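Local coordinates for protein GTN Reductase (Agrobacterium tumefaciens, PDB 5N6G) that binds flavin mononucleotide as an Old Yellow Enzyme-type flavoprotein and probably reduces activated carbon-carbon double bonds, with NADH or NADPH as the likely electron donor, at residues V234-D239 against E268-G273; L189-N194 against I240-P245. One frame throughout, in Å; residues are numbered along the deposited sequence. Where two conformers were deposited one is given.

Interaction 1: V234-D239 against E268-G273; sequences VTPAND and EGATGG. With FMN (flavin mononucleotide), chain B.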
ATOM      1  N   VAL A 234       1.668   4.271 -13.515  1.00 15.13           N
ATOM      2  CA  VAL A 234       1.903   5.572 -14.129  1.00 15.44           C
ATOM      3  C   VAL A 234       1.929   6.714 -13.139  1.00 19.93           C
ATOM      4  O   VAL A 234       2.060   7.865 -13.553  1.00 18.64           O
ATOM      5  CB  VAL A 234       0.867   5.875 -15.233  1.00 16.21           C
ATOM      6  CG1 VAL A 234       0.909   4.821 -16.327  1.00 23.31           C
ATOM      7  CG2 VAL A 234      -0.530   5.977 -14.669  1.00 17.83           C
ATOM      8  N   THR A 235       1.818   6.451 -11.863  1.00 16.11           N
ATOM      9  CA  THR A 235       1.589   7.547 -10.948  1.00 15.51           C
ATOM     10  C   THR A 235       2.815   8.456 -10.850  1.00 17.27           C
ATOM     11  O   THR A 235       3.947   7.971 -10.841  1.00 18.84           O
ATOM     12  CB  THR A 235       1.229   7.036  -9.572  1.00 17.74           C
ATOM     13  OG1 THR A 235       0.897   8.173  -8.771  1.00 17.00           O
ATOM     14  CG2 THR A 235       2.367   6.287  -8.945  1.00 21.18           C
ATOM     15  N   PRO A 236       2.615   9.766 -10.749  1.00 17.16           N
ATOM     16  CA  PRO A 236       3.737  10.694 -10.561  1.00 20.11           C
ATOM     17  C   PRO A 236       4.086  10.952  -9.103  1.00 18.49           C
ATOM     18  O   PRO A 236       4.887  11.849  -8.810  1.00 19.00           O
ATOM     19  CB  PRO A 236       3.197  11.954 -11.215  1.00 17.76           C
ATOM     20  CG  PRO A 236       1.737  11.939 -10.898  1.00 18.58           C
ATOM     21  CD  PRO A 236       1.340  10.489 -10.904  1.00 17.64           C
ATOM     22  N   ALA A 237       3.477  10.216  -8.198  1.00 14.41           N
ATOM     23  CA  ALA A 237       3.701  10.414  -6.773  1.00 16.07           C
ATOM     24  C   ALA A 237       5.188  10.413  -6.433  1.00 17.48           C
ATOM     25  O   ALA A 237       5.958   9.580  -6.909  1.00 15.95           O
ATOM     26  CB  ALA A 237       2.995   9.303  -5.994  1.00 19.49           C
ATOM     27  N   ASN A 238       5.566  11.322  -5.538  1.00 13.80           N
ATOM     28  CA  ASN A 238       6.907  11.352  -4.964  1.00 15.53           C
ATOM     29  C   ASN A 238       7.989  11.465  -6.038  1.00 13.68           C
ATOM     30  O   ASN A 238       9.084  10.898  -5.924  1.00 14.96           O
ATOM     31  CB  ASN A 238       7.107  10.160  -4.036  1.00 16.31           C
ATOM     32  CG  ASN A 238       6.207  10.271  -2.812  1.00 13.17           C
ATOM     33  OD1 ASN A 238       6.217  11.310  -2.139  1.00 18.65           O
ATOM     34  ND2 ASN A 238       5.351   9.282  -2.595  1.00 15.97           N
ATOM     35  N   ASP A 239       7.702  12.280  -7.048  1.00 14.13           N
ATOM     36  CA  ASP A 239       8.698  12.806  -7.979  1.00 14.21           C
ATOM     37  C   ASP A 239       9.278  11.747  -8.913  1.00 15.66           C
ATOM     38  O   ASP A 239      10.374  11.945  -9.449  1.00 20.20           O
ATOM     39  CB  ASP A 239       9.834  13.489  -7.202  1.00 17.38           C
ATOM     40  CG  ASP A 239      10.580  14.510  -8.010  1.00 23.93           C
ATOM     41  OD1 ASP A 239       9.984  15.106  -8.933  1.00 26.29           O
ATOM     42  OD2 ASP A 239      11.785  14.757  -7.696  1.00 23.46           O
ATOM     43  N   GLU A 268      -5.061   2.776 -10.822  1.00 15.26           N
ATOM     44  CA  GLU A 268      -5.284   3.110 -12.216  1.00 16.74           C
ATOM     45  C   GLU A 268      -5.160   4.620 -12.384  1.00 18.96           C
ATOM     46  O   GLU A 268      -6.051   5.375 -11.983  1.00 19.03           O
ATOM     47  CB  GLU A 268      -6.652   2.594 -12.657  1.00 17.82           C
ATOM     48  CG  GLU A 268      -6.726   1.073 -12.545  1.00 21.06           C
ATOM     49  CD  GLU A 268      -8.108   0.496 -12.820  1.00 27.43           C
ATOM     50  OE1 GLU A 268      -9.133   1.121 -12.452  1.00 24.98           O
ATOM     51  OE2 GLU A 268      -8.150  -0.609 -13.396  1.00 23.73           O
ATOM     52  N   GLY A 269      -4.058   5.058 -12.979  1.00 17.37           N
ATOM     53  CA  GLY A 269      -3.819   6.471 -13.184  1.00 16.26           C
ATOM     54  C   GLY A 269      -2.949   7.107 -12.118  1.00 15.95           C
ATOM     55  O   GLY A 269      -2.223   6.450 -11.374  1.00 16.96           O
ATOM     56  N   ALA A 270      -3.015   8.434 -12.069  1.00 16.19           N
ATOM     57  CA  ALA A 270      -2.305   9.161 -11.027  1.00 16.92           C
ATOM     58  C   ALA A 270      -3.016   8.963  -9.695  1.00 17.08           C
ATOM     59  O   ALA A 270      -4.233   9.132  -9.601  1.00 21.41           O
ATOM     60  CB  ALA A 270      -2.224  10.645 -11.386  1.00 16.94           C
ATOM     61  N   THR A 271      -2.264   8.578  -8.664  1.00 18.48           N
ATOM     62  CA  THR A 271      -2.884   8.303  -7.374  1.00 17.78           C
ATOM     63  C   THR A 271      -3.611   9.536  -6.879  1.00 20.84           C
ATOM     64  O   THR A 271      -2.988  10.577  -6.638  1.00 19.86           O
ATOM     65  CB  THR A 271      -1.824   7.877  -6.358  1.00 19.24           C
ATOM     66  OG1 THR A 271      -0.922   6.944  -6.967  1.00 19.92           O
ATOM     67  CG2 THR A 271      -2.513   7.219  -5.167  1.00 16.81           C
ATOM     68  N   GLY A 272      -4.926   9.423  -6.716  1.00 19.67           N
ATOM     69  CA  GLY A 272      -5.734  10.548  -6.294  1.00 20.88           C
ATOM     70  C   GLY A 272      -5.989  11.581  -7.365  1.00 24.43           C
ATOM     71  O   GLY A 272      -6.548  12.641  -7.064  1.00 27.76           O
ATOM     72  N   GLY A 273      -5.595  11.301  -8.606  1.00 20.66           N
ATOM     73  CA  GLY A 273      -5.774  12.211  -9.713  1.00 20.41           C
ATOM     74  C   GLY A 273      -6.336  11.480 -10.905  1.00 22.77           C
ATOM     75  O   GLY A 273      -7.006  10.452 -10.760  1.00 22.44           O
TER
HETATM   76  N1  FMN B 401      -1.808   4.670  -0.772  1.00 13.95           N
HETATM   77  C2  FMN B 401      -1.021   3.662  -0.273  1.00 14.56           C
HETATM   78  O2  FMN B 401      -0.630   2.715  -0.992  1.00 13.88           O
HETATM   79  N3  FMN B 401      -0.674   3.670   1.060  1.00 13.78           N
HETATM   80  C4  FMN B 401      -1.013   4.646   1.979  1.00 18.21           C
HETATM   81  O4  FMN B 401      -0.689   4.535   3.161  1.00 15.09           O
HETATM   82  C4A FMN B 401      -1.816   5.721   1.438  1.00 15.82           C
HETATM   83  N5  FMN B 401      -2.207   6.669   2.251  1.00 17.57           N
HETATM   84  C5A FMN B 401      -3.105   7.602   1.761  1.00 14.45           C
HETATM   85  C6  FMN B 401      -3.621   8.547   2.641  1.00 13.65           C
HETATM   86  C7  FMN B 401      -4.610   9.433   2.234  1.00 16.15           C
HETATM   87  C7M FMN B 401      -5.161  10.419   3.234  1.00 17.99           C
HETATM   88  C8  FMN B 401      -5.091   9.388   0.921  1.00 14.99           C
HETATM   89  C8M FMN B 401      -6.205  10.290   0.465  1.00 15.24           C
HETATM   90  C9  FMN B 401      -4.562   8.459   0.027  1.00 13.99           C
HETATM   91  C9A FMN B 401      -3.580   7.562   0.445  1.00 12.77           C
HETATM   92  N10 FMN B 401      -3.107   6.537  -0.402  1.00 13.01           N
HETATM   93  C10 FMN B 401      -2.202   5.619   0.055  1.00 16.36           C
HETATM   94  C1' FMN B 401      -3.745   6.368  -1.716  1.00 13.76           C
HETATM   95  C2' FMN B 401      -5.087   5.660  -1.581  1.00 13.24           C
HETATM   96  O2' FMN B 401      -4.906   4.315  -1.124  1.00 14.00           O
HETATM   97  C3' FMN B 401      -5.886   5.633  -2.885  1.00 13.06           C
HETATM   98  O3' FMN B 401      -5.100   5.038  -3.914  1.00 17.08           O
HETATM   99  C4' FMN B 401      -6.334   7.016  -3.357  1.00 13.82           C
HETATM  100  O4' FMN B 401      -7.010   7.704  -2.303  1.00 16.59           O
HETATM  101  C5' FMN B 401      -7.198   6.946  -4.603  1.00 15.21           C
HETATM  102  O5' FMN B 401      -8.415   6.222  -4.331  1.00 15.69           O
HETATM  103  P   FMN B 401      -9.868   6.915  -4.114  1.00 18.04           P
HETATM  104  O1P FMN B 401     -10.179   7.616  -5.419  1.00 19.42           O
HETATM  105  O2P FMN B 401      -9.672   7.916  -2.988  1.00 18.55           O
HETATM  106  O3P FMN B 401     -10.773   5.786  -3.785  1.00 17.50           O
HETATM  107  O   HOH W   1      -0.692   4.160 -11.633  1.00 16.46           O
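Val-234 meets Gly-269 where two loops run side by side on the TIM barrel of this Old Yellow Enzyme relative, one following strand 227-231 and the other strand 263-267. Its CG2 packs on Gly-269 CA at 3.6 Å, while its backbone N gives a hydrogen bond to a water that in turn donates to Gly-269 O, so the two chains are also joined through solvent. At Thr-235 the backbones draw closest, with CA 4.2 Å from Ala-270 CA. Thr-235 OG1, set anti to its own backbone N (chi1 -175°), donates to Thr-271 OG1 at 2.8 Å, the two side chains crossing obliquely. Thr-271 OG1 is also hydrogen-bonded to Asn-181, a residue of the 2-phenylacrylic acid pocket. Pro-236 follows with its ring atom CD against Ala-270 CB at 3.6 Å, an apolar touch. Ala-237 N then turns back in a weak bond to Thr-235 OG1. Across the way a type II turn from Ala-270 to Gly-273 is closed by Gly-273 N donating to Ala-270 O at 2.7 Å. The turn faces the flavin: Thr-271 CG2 lies 3.6 Å from O3' of the FMN ribityl chain.

Interaction 2: L189-N194 against I240-P245; sequences LKSSTN and IFEADP
Lys-190 and Ile-240 cross at about a right angle, the extended lysine chain bringing its CD to 3.9 Å from Ile-240 CG1. This extended chain carries the ammonium past the isoleucine to Glu-186, its salt-bridge partner, and to Ser-232 O. The same aliphatic stem meets Glu-242, with Lys-190 CG 3.9 Å from Glu-242 CB. On another side of Ile-240 stands Thr-193, again roughly perpendicular: its OG1 is 3.6 Å from Ile-240 CD1 and its CG2 lies near CG1, while that hydroxyl is also hydrogen-bonded to Gln-187 O. The isoleucine is thus touched by methylenes of one residue and by both branches of another.

In the TIM barrel these residues join two loops: one leaves helix 184-189, with Lys-190 the first residue to abandon helical angles, and the other leads from strand 227-231 into helix 245-256.

The polar half of the contact centres on the carboxylate of Glu-242, whose chain bends at chi2 (60°). Its OE1 is met by the backbone N of Ser-191 nearly along the C-O axis at 2.9 Å; in the serine conformer given, one of two deposited, OG also donates to OE1, on the syn side at 2.8 Å. Arg-207 adds a salt bridge to this oxygen, and together with the backbone N it would be expected to favour the ionised form. OE2, on its anti side, accepts from Asp-244 N, so both carboxylate oxygens are engaged. Ser-192 pairs with the backbone of Phe-241 in both directions: its OG, beside both backbone N and carbonyl carbon (chi1 70°), accepts from Phe-241 N at 2.9 Å, and its N donates to Phe-241 O at 3.2 Å.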
ATOM      1  N   LEU A 189      12.231   0.010  -9.537  1.00 14.03           N
ATOM      2  CA  LEU A 189      11.540  -0.371 -10.774  0.52 14.63           C
ATOM      3  C   LEU A 189      11.662   0.689 -11.857  1.00 16.15           C
ATOM      4  O   LEU A 189      11.873   0.365 -13.033  1.00 14.31           O
ATOM      5  CB  LEU A 189      10.049  -0.576 -10.517  0.52 14.01           C
ATOM      6  CG  LEU A 189       9.521  -1.791  -9.784  0.52 14.18           C
ATOM      7  CD1 LEU A 189       8.025  -1.611  -9.598  0.52 14.97           C
ATOM      8  CD2 LEU A 189       9.820  -3.034 -10.574  0.52 21.58           C
ATOM      9  N   LYS A 190      11.478   1.957 -11.503  1.00 13.71           N
ATOM     10  CA  LYS A 190      11.309   3.015 -12.501  1.00 12.08           C
ATOM     11  C   LYS A 190      12.632   3.696 -12.875  1.00 16.27           C
ATOM     12  O   LYS A 190      13.570   3.804 -12.082  1.00 17.07           O
ATOM     13  CB  LYS A 190      10.257   4.023 -12.029  1.00 12.91           C
ATOM     14  CG  LYS A 190       8.877   3.386 -11.933  1.00 15.61           C
ATOM     15  CD  LYS A 190       7.771   4.349 -11.614  1.00 16.12           C
ATOM     16  CE  LYS A 190       6.422   3.636 -11.630  1.00 19.89           C
ATOM     17  NZ  LYS A 190       5.291   4.453 -11.094  1.00 24.35           N
ATOM     18  N   SER A 191      12.683   4.195 -14.103  1.00 17.23           N
ATOM     19  CA  SER A 191      13.953   4.629 -14.677  0.58 17.35           C
ATOM     20  C   SER A 191      14.513   5.880 -14.006  1.00 19.20           C
ATOM     21  O   SER A 191      15.733   6.036 -13.914  1.00 19.79           O
ATOM     22  CB  SER A 191      13.778   4.893 -16.174  0.58 20.20           C
ATOM     23  OG  SER A 191      13.407   3.716 -16.860  0.58 29.07           O
ATOM     24  N   SER A 192      13.655   6.816 -13.575  1.00 15.92           N
ATOM     25  CA  SER A 192      14.189   8.101 -13.122  1.00 14.53           C
ATOM     26  C   SER A 192      14.948   7.987 -11.812  1.00 17.39           C
ATOM     27  O   SER A 192      15.784   8.848 -11.512  1.00 20.89           O
ATOM     28  CB  SER A 192      13.083   9.156 -12.965  1.00 14.08           C
ATOM     29  OG  SER A 192      12.213   8.893 -11.881  1.00 15.68           O
ATOM     30  N   THR A 193      14.675   6.956 -11.038  1.00 14.63           N
ATOM     31  CA  THR A 193      15.226   6.788  -9.716  1.00 15.47           C
ATOM     32  C   THR A 193      16.348   5.760  -9.668  1.00 14.66           C
ATOM     33  O   THR A 193      17.047   5.662  -8.647  1.00 16.82           O
ATOM     34  CB  THR A 193      14.108   6.369  -8.752  1.00 15.82           C
ATOM     35  OG1 THR A 193      13.196   5.479  -9.418  1.00 14.94           O
ATOM     36  CG2 THR A 193      13.326   7.607  -8.282  1.00 17.09           C
ATOM     37  N   ASN A 194      16.496   4.954 -10.706  1.00 14.89           N
ATOM     38  CA  ASN A 194      17.421   3.825 -10.695  1.00 16.34           C
ATOM     39  C   ASN A 194      18.468   4.068 -11.781  1.00 15.63           C
ATOM     40  O   ASN A 194      18.191   3.888 -12.968  1.00 19.72           O
ATOM     41  CB  ASN A 194      16.688   2.520 -10.925  1.00 14.42           C
ATOM     42  CG  ASN A 194      17.603   1.333 -10.822  1.00 14.25           C
ATOM     43  OD1 ASN A 194      18.810   1.456 -11.016  1.00 16.60           O
ATOM     44  ND2 ASN A 194      17.037   0.171 -10.515  1.00 14.77           N
ATOM     45  N   ILE A 240       8.570  10.648  -9.150  1.00 16.48           N
ATOM     46  CA  ILE A 240       9.090   9.506  -9.896  1.00 14.32           C
ATOM     47  C   ILE A 240       8.574   9.565 -11.328  1.00 16.72           C
ATOM     48  O   ILE A 240       7.535  10.187 -11.608  1.00 15.98           O
ATOM     49  CB  ILE A 240       8.709   8.186  -9.186  1.00 14.27           C
ATOM     50  CG1 ILE A 240       9.680   7.079  -9.548  1.00 16.07           C
ATOM     51  CG2 ILE A 240       7.270   7.780  -9.480  1.00 15.62           C
ATOM     52  CD1 ILE A 240       9.731   5.986  -8.509  1.00 18.09           C
ATOM     53  N   PHE A 241       9.349   9.003 -12.259  1.00 15.27           N
ATOM     54  CA  PHE A 241       9.019   9.051 -13.685  1.00 14.74           C
ATOM     55  C   PHE A 241       9.477   7.774 -14.377  1.00 18.00           C
ATOM     56  O   PHE A 241      10.578   7.285 -14.137  1.00 16.26           O
ATOM     57  CB  PHE A 241       9.660  10.271 -14.373  1.00 15.70           C
ATOM     58  CG  PHE A 241       9.526  10.291 -15.872  1.00 15.22           C
ATOM     59  CD1 PHE A 241       8.418  10.866 -16.492  1.00 20.17           C
ATOM     60  CD2 PHE A 241      10.531   9.774 -16.674  1.00 17.55           C
ATOM     61  CE1 PHE A 241       8.318  10.886 -17.898  1.00 18.80           C
ATOM     62  CE2 PHE A 241      10.429   9.799 -18.047  1.00 19.99           C
ATOM     63  CZ  PHE A 241       9.305  10.363 -18.656  1.00 18.73           C
ATOM     64  N   GLU A 242       8.635   7.249 -15.262  1.00 15.40           N
ATOM     65  CA  GLU A 242       8.985   6.109 -16.104  1.00 15.23           C
ATOM     66  C   GLU A 242       8.386   6.372 -17.478  1.00 17.63           C
ATOM     67  O   GLU A 242       7.175   6.562 -17.583  1.00 19.17           O
ATOM     68  CB  GLU A 242       8.435   4.791 -15.539  1.00 16.53           C
ATOM     69  CG  GLU A 242       8.488   3.621 -16.491  1.00 16.54           C
ATOM     70  CD  GLU A 242       9.892   3.296 -16.944  1.00 21.57           C
ATOM     71  OE1 GLU A 242      10.761   3.150 -16.052  1.00 21.57           O
ATOM     72  OE2 GLU A 242      10.140   3.220 -18.187  1.00 21.05           O
ATOM     73  N   ALA A 243       9.216   6.382 -18.519  1.00 17.24           N
ATOM     74  CA  ALA A 243       8.723   6.742 -19.843  1.00 22.35           C
ATOM     75  C   ALA A 243       8.033   5.589 -20.562  1.00 21.46           C
ATOM     76  O   ALA A 243       7.238   5.841 -21.481  1.00 21.78           O
ATOM     77  CB  ALA A 243       9.880   7.244 -20.706  1.00 22.57           C
ATOM     78  N   ASP A 244       8.321   4.346 -20.186  1.00 16.80           N
ATOM     79  CA  ASP A 244       7.845   3.172 -20.927  1.00 16.02           C
ATOM     80  C   ASP A 244       7.332   2.131 -19.941  1.00 15.64           C
ATOM     81  O   ASP A 244       7.894   1.042 -19.791  1.00 16.93           O
ATOM     82  CB  ASP A 244       8.952   2.631 -21.820  1.00 17.12           C
ATOM     83  CG  ASP A 244       9.229   3.555 -22.995  1.00 24.41           C
ATOM     84  OD1 ASP A 244       8.350   3.650 -23.875  1.00 28.93           O
ATOM     85  OD2 ASP A 244      10.303   4.211 -23.017  1.00 30.72           O
ATOM     86  N   PRO A 245       6.244   2.447 -19.244  1.00 15.61           N
ATOM     87  CA  PRO A 245       5.740   1.526 -18.222  1.00 14.25           C
ATOM     88  C   PRO A 245       5.182   0.219 -18.761  1.00 16.61           C
ATOM     89  O   PRO A 245       5.167  -0.767 -18.013  1.00 15.13           O
ATOM     90  CB  PRO A 245       4.638   2.350 -17.534  1.00 16.62           C
ATOM     91  CG  PRO A 245       4.215   3.313 -18.569  1.00 19.76           C
ATOM     92  CD  PRO A 245       5.475   3.693 -19.270  1.00 18.65           C
TER

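The two contacts share one loop, the link between strand 227-231 and helix 245-256: its first half, 234-239, takes part in interaction 1 and its continuation, 240-245, in interaction 2. Along the chain the order is 189-194, 234-239, 240-245, 268-273, so the segments alternate and the shared loop bridges a loop before it and one after it. Their centres lie 13 Å apart, yet they touch, Thr-235 O being 3.6 Å from Ile-240 CG2. Interaction 1 borders the FMN ribityl chain, whereas interaction 2 sits farther out, with the Lys-190 side chain about 12 Å from the flavin. Packing thus runs from the FMN side through the shared loop to the segment after helix 184-189, which Arg-207 of helix 204-222 also meets.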